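Local coordinates for putative nudix hydrolase family member (Chromobacterium violaceum, PDB 3F13), which probably acts as a magnesium-dependent hydrolase of the Nudix family, its substrate not being established, at residues L11-E24 against I78-I90. Sequence-based numbering, arbitrary orientation.
Sequences LPSDLARRATAIIE and ITPFNAHKVYLCI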
loop_
_atom_site.group_PDB
_atom_site.type_symbol
_atom_site.label_atom_id
_atom_site.label_comp_id
_atom_site.label_asym_id
_atom_site.label_seq_id
_atom_site.Cartn_x
_atom_site.Cartn_y
_atom_site.Cartn_z
ATOM N N LEU B 11 17.064 3.302 28.299
ATOM C CA LEU B 11 17.384 3.133 26.843
ATOM C C LEU B 11 17.672 1.671 26.525
ATOM O O LEU B 11 18.431 0.999 27.236
ATOM C CB LEU B 11 18.571 4.008 26.450
ATOM C CG LEU B 11 18.468 5.462 26.899
ATOM C CD1 LEU B 11 19.848 5.941 27.312
ATOM C CD2 LEU B 11 17.874 6.376 25.820
ATOM N N PRO B 12 17.052 1.167 25.454
ATOM C CA PRO B 12 17.045 -0.264 25.152
ATOM C C PRO B 12 18.293 -0.715 24.405
ATOM O O PRO B 12 19.087 0.116 23.961
ATOM C CB PRO B 12 15.801 -0.421 24.269
ATOM C CG PRO B 12 15.715 0.921 23.533
ATOM C CD PRO B 12 16.317 1.964 24.456
ATOM N N SER B 13 18.476 -2.032 24.298
ATOM C CA SER B 13 19.578 -2.598 23.521
ATOM C C SER B 13 19.433 -2.319 22.044
ATOM O O SER B 13 20.415 -2.402 21.301
ATOM C CB SER B 13 19.655 -4.124 23.674
ATOM O OG SER B 13 20.110 -4.481 24.967
ATOM N N ASP B 14 18.204 -2.052 21.614
ATOM C CA ASP B 14 17.866 -1.893 20.189
ATOM C C ASP B 14 16.494 -1.207 20.113
ATOM O O ASP B 14 15.734 -1.212 21.091
ATOM C CB ASP B 14 17.742 -3.238 19.471
ATOM C CG ASP B 14 19.046 -3.999 19.388
ATOM O OD1 ASP B 14 19.963 -3.588 18.629
ATOM O OD2 ASP B 14 19.144 -5.046 20.072
ATOM N N LEU B 15 16.165 -0.651 18.948
ATOM C CA LEU B 15 14.854 -0.027 18.722
ATOM C C LEU B 15 13.848 -1.024 18.119
ATOM O O LEU B 15 14.185 -1.756 17.174
ATOM C CB LEU B 15 15.005 1.150 17.744
ATOM C CG LEU B 15 15.977 2.261 18.135
ATOM C CD1 LEU B 15 15.831 3.486 17.203
ATOM C CD2 LEU B 15 15.715 2.668 19.603
ATOM N N ALA B 16 12.627 -1.066 18.646
ATOM C CA ALA B 16 11.583 -1.930 18.075
ATOM C C ALA B 16 10.971 -1.337 16.820
ATOM O O ALA B 16 10.801 -0.130 16.721
ATOM C CB ALA B 16 10.474 -2.228 19.098
ATOM N N ARG B 17 10.616 -2.193 15.875
ATOM C CA ARG B 17 10.043 -1.686 14.598
ATOM C C ARG B 17 8.552 -1.444 14.732
ATOM O O ARG B 17 7.799 -2.358 15.136
ATOM C CB ARG B 17 10.312 -2.676 13.478
ATOM C CG ARG B 17 11.802 -2.842 13.103
ATOM C CD ARG B 17 11.943 -3.879 11.963
ATOM N NE ARG B 17 11.332 -5.152 12.366
ATOM C CZ ARG B 17 10.366 -5.806 11.710
ATOM N NH1 ARG B 17 9.899 -6.935 12.212
ATOM N NH2 ARG B 17 9.882 -5.387 10.541
ATOM N N ARG B 18 8.097 -0.219 14.440
ATOM C CA ARG B 18 6.671 0.057 14.539
ATOM C C ARG B 18 6.207 0.583 13.202
ATOM O O ARG B 18 7.021 1.160 12.470
ATOM C CB ARG B 18 6.364 1.080 15.630
ATOM C CG ARG B 18 6.643 0.522 17.040
ATOM C CD ARG B 18 6.169 1.461 18.122
ATOM N NE ARG B 18 4.711 1.616 18.174
ATOM C CZ ARG B 18 3.941 0.988 19.061
ATOM N NH1 ARG B 18 2.630 1.180 19.041
ATOM N NH2 ARG B 18 4.485 0.159 19.948
ATOM N N ALA B 19 4.931 0.363 12.872
ATOM C CA ALA B 19 4.336 1.039 11.693
ATOM C C ALA B 19 3.347 2.076 12.208
ATOM O O ALA B 19 2.687 1.838 13.217
ATOM C CB ALA B 19 3.605 0.046 10.758
ATOM N N THR B 20 3.208 3.212 11.527
ATOM C CA THR B 20 2.273 4.220 11.995
ATOM C C THR B 20 1.518 4.696 10.768
ATOM O O THR B 20 2.173 4.871 9.720
ATOM C CB THR B 20 3.049 5.392 12.616
ATOM O OG1 THR B 20 3.644 4.932 13.845
ATOM C CG2 THR B 20 2.134 6.608 12.883
ATOM N N ALA B 21 0.188 4.857 10.871
ATOM C CA ALA B 21 -0.662 5.296 9.716
ATOM C C ALA B 21 -1.147 6.710 9.844
ATOM O O ALA B 21 -1.619 7.128 10.914
ATOM C CB ALA B 21 -1.908 4.397 9.580
ATOM N N ILE B 22 -1.085 7.423 8.737
ATOM C CA ILE B 22 -1.762 8.693 8.611
ATOM C C ILE B 22 -2.925 8.431 7.695
ATOM O O ILE B 22 -2.716 8.135 6.516
ATOM C CB ILE B 22 -0.884 9.743 7.933
ATOM C CG1 ILE B 22 0.259 10.192 8.861
ATOM C CG2 ILE B 22 -1.787 10.929 7.488
ATOM C CD1 ILE B 22 0.798 9.150 9.752
ATOM N N ILE B 23 -4.151 8.479 8.243
ATOM C CA ILE B 23 -5.362 8.237 7.475
ATOM C C ILE B 23 -6.218 9.491 7.475
ATOM O O ILE B 23 -6.745 9.874 8.522
ATOM C CB ILE B 23 -6.185 7.109 8.099
ATOM C CG1 ILE B 23 -5.409 5.807 7.999
ATOM C CG2 ILE B 23 -7.535 6.947 7.378
ATOM C CD1 ILE B 23 -5.963 4.721 8.959
ATOM N N GLU B 24 -6.371 10.111 6.312
ATOM C CA GLU B 24 -7.136 11.356 6.239
ATOM C C GLU B 24 -8.614 11.038 5.999
ATOM O O GLU B 24 -9.000 10.473 4.969
ATOM C CB GLU B 24 -6.574 12.276 5.146
ATOM C CG GLU B 24 -5.192 12.784 5.443
ATOM C CD GLU B 24 -5.058 14.304 5.279
ATOM O OE1 GLU B 24 -6.100 14.998 5.254
ATOM O OE2 GLU B 24 -3.914 14.805 5.177
ATOM N N ILE B 78 12.372 8.045 14.223
ATOM C CA ILE B 78 12.923 7.286 15.354
ATOM C C ILE B 78 12.772 8.036 16.686
ATOM O O ILE B 78 12.875 9.251 16.763
ATOM C CB ILE B 78 14.405 6.846 15.162
ATOM C CG1 ILE B 78 15.325 8.067 15.179
ATOM C CG2 ILE B 78 14.556 6.043 13.843
ATOM C CD1 ILE B 78 16.790 7.757 15.315
ATOM N N THR B 79 12.574 7.267 17.737
ATOM C CA THR B 79 12.536 7.820 19.090
ATOM C C THR B 79 13.499 6.967 19.919
ATOM O O THR B 79 14.140 6.069 19.383
ATOM C CB THR B 79 11.138 7.666 19.676
ATOM O OG1 THR B 79 11.003 6.322 20.137
ATOM C CG2 THR B 79 10.086 7.935 18.593
ATOM N N PRO B 80 13.565 7.201 21.243
ATOM C CA PRO B 80 14.603 6.466 21.967
ATOM C C PRO B 80 14.345 4.984 22.041
ATOM O O PRO B 80 15.301 4.225 22.207
ATOM C CB PRO B 80 14.590 7.113 23.369
ATOM C CG PRO B 80 14.121 8.559 23.095
ATOM C CD PRO B 80 13.009 8.314 22.036
ATOM N N PHE B 81 13.086 4.583 21.858
ATOM C CA PHE B 81 12.676 3.188 21.986
ATOM C C PHE B 81 12.238 2.468 20.703
ATOM O O PHE B 81 12.328 1.236 20.623
ATOM C CB PHE B 81 11.528 3.096 22.990
ATOM C CG PHE B 81 11.972 3.326 24.410
ATOM C CD1 PHE B 81 12.381 2.256 25.206
ATOM C CD2 PHE B 81 12.023 4.602 24.922
ATOM C CE1 PHE B 81 12.813 2.471 26.516
ATOM C CE2 PHE B 81 12.464 4.832 26.211
ATOM C CZ PHE B 81 12.863 3.763 27.014
ATOM N N ASN B 82 11.726 3.241 19.746
ATOM C CA ASN B 82 11.040 2.703 18.576
ATOM C C ASN B 82 11.528 3.304 17.257
ATOM O O ASN B 82 11.919 4.487 17.190
ATOM C CB ASN B 82 9.543 2.936 18.744
ATOM C CG ASN B 82 8.990 2.137 19.920
ATOM O OD1 ASN B 82 9.271 0.944 20.051
ATOM N ND2 ASN B 82 8.270 2.791 20.794
ATOM N N ALA B 83 11.536 2.486 16.211
ATOM C CA ALA B 83 11.797 2.986 14.864
ATOM C C ALA B 83 10.522 2.888 14.017
ATOM O O ALA B 83 10.132 1.798 13.643
ATOM C CB ALA B 83 12.947 2.220 14.196
ATOM N N HIS B 84 9.876 4.027 13.716
ATOM C CA HIS B 84 8.610 3.972 13.015
ATOM C C HIS B 84 8.849 4.081 11.523
ATOM O O HIS B 84 9.721 4.849 11.101
ATOM C CB HIS B 84 7.721 5.183 13.367
ATOM C CG HIS B 84 7.259 5.209 14.794
ATOM N ND1 HIS B 84 5.964 4.920 15.171
ATOM C CD2 HIS B 84 7.926 5.506 15.934
ATOM C CE1 HIS B 84 5.849 5.052 16.484
ATOM N NE2 HIS B 84 7.023 5.419 16.968
ATOM N N LYS B 85 8.118 3.306 10.732
ATOM C CA LYS B 85 7.862 3.750 9.340
ATOM C C LYS B 85 6.473 4.357 9.301
ATOM O O LYS B 85 5.508 3.786 9.829
ATOM C CB LYS B 85 7.980 2.626 8.321
ATOM C CG LYS B 85 9.433 2.286 7.973
ATOM C CD LYS B 85 9.554 1.235 6.911
ATOM C CE LYS B 85 11.026 1.007 6.618
ATOM N NZ LYS B 85 11.716 2.244 6.116
ATOM N N VAL B 86 6.354 5.501 8.628
ATOM C CA VAL B 86 5.092 6.217 8.593
ATOM C C VAL B 86 4.501 6.159 7.189
ATOM O O VAL B 86 5.225 6.438 6.240
ATOM C CB VAL B 86 5.343 7.706 8.963
ATOM C CG1 VAL B 86 4.024 8.528 8.950
ATOM C CG2 VAL B 86 5.973 7.765 10.355
ATOM N N TYR B 87 3.208 5.832 7.068
ATOM C CA TYR B 87 2.543 5.642 5.764
ATOM C C TYR B 87 1.220 6.399 5.682
ATOM O O TYR B 87 0.417 6.365 6.636
ATOM C CB TYR B 87 2.142 4.175 5.543
ATOM C CG TYR B 87 3.249 3.165 5.772
ATOM C CD1 TYR B 87 3.936 2.611 4.688
ATOM C CD2 TYR B 87 3.616 2.770 7.063
ATOM C CE1 TYR B 87 4.944 1.692 4.855
ATOM C CE2 TYR B 87 4.644 1.805 7.245
ATOM C CZ TYR B 87 5.323 1.310 6.124
ATOM O OH TYR B 87 6.330 0.351 6.271
ATOM N N LEU B 88 0.940 6.983 4.530
ATOM C CA LEU B 88 -0.363 7.604 4.262
ATOM C C LEU B 88 -1.202 6.463 3.707
ATOM O O LEU B 88 -0.781 5.809 2.743
ATOM C CB LEU B 88 -0.229 8.672 3.178
ATOM C CG LEU B 88 -1.557 9.331 2.744
ATOM C CD1 LEU B 88 -2.177 10.170 3.851
ATOM C CD2 LEU B 88 -1.357 10.214 1.502
ATOM N N CYS B 89 -2.330 6.175 4.335
ATOM C CA CYS B 89 -3.172 5.041 3.914
ATOM C C CYS B 89 -4.578 5.443 3.482
ATOM O O CYS B 89 -5.176 6.324 4.078
ATOM C CB CYS B 89 -3.318 4.053 5.062
ATOM S SG CYS B 89 -1.760 3.548 5.843
ATOM N N ILE B 90 -5.100 4.745 2.471
ATOM C CA ILE B 90 -6.486 4.814 2.056
ATOM C C ILE B 90 -7.183 3.488 2.399
ATOM O O ILE B 90 -6.668 2.380 2.127
ATOM C CB ILE B 90 -6.619 4.867 0.509
ATOM C CG1 ILE B 90 -5.583 5.769 -0.135
ATOM C CG2 ILE B 90 -8.080 5.106 0.097
ATOM C CD1 ILE B 90 -5.935 6.048 -1.587
HETATM O O HOH W 1 12.868 -0.719 22.384
HETATM O O HOH W 2 -5.615 9.042 3.850
#
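Thr-20 OG1 (chi1 -69°) and the His-84 imidazole (chi1 -66°) each stand anti to their own carbonyl carbon, which puts them on the same side of the sheet and within bonding distance. Thr-20 OG1 reaches the ring at its edge, near its plane, and lies 2.7 Å from His-84 ND1 in a hydrogen bond whose donor could be either atom. That bond should fix the ring's rotation. Arg-18 CB sits over one face of the His-84 ring, toward its rim, 4.2 Å from the centroid in a CH-pi contact; the arginine side chain runs alongside the histidine, then bends at chi3, with CD packed against Asn-82.

Further along the same face, Ile-22 splits its branches. Ile-22 CD1 presses on Val-86 CG1 at a tight 3.4 Å, while Ile-22 CG2 meets Leu-88 CD1 at 3.7 Å, Ile-22 and Leu-88 crossing at about a right angle. Helix 118-132 packs on this part of the face through Ile-123 and Tyr-127. On the other face Ala-19 CB packs by the Tyr-87 ring and Ala-21 CB against Cys-89 SG; helix 52-64 packs there through Leu-56.

Backbone bonds join the strands from Ala-16 N on Phe-81 O to Cys-89 N on Ile-22 O. Beyond that end, a water links Glu-24 N to Cys-89 O. At the opposite end Pro-12 CD lies over one face of the Phe-81 ring, and Thr-79 OG1 accepts from the backbone N atoms of Phe-81 and Asn-82 in an ST motif.

Strands 16-25 and 82-90 thus pair in parallel within a mixed sheet, with helices on both faces, the alpha/beta/alpha sandwich of the Nudix fold.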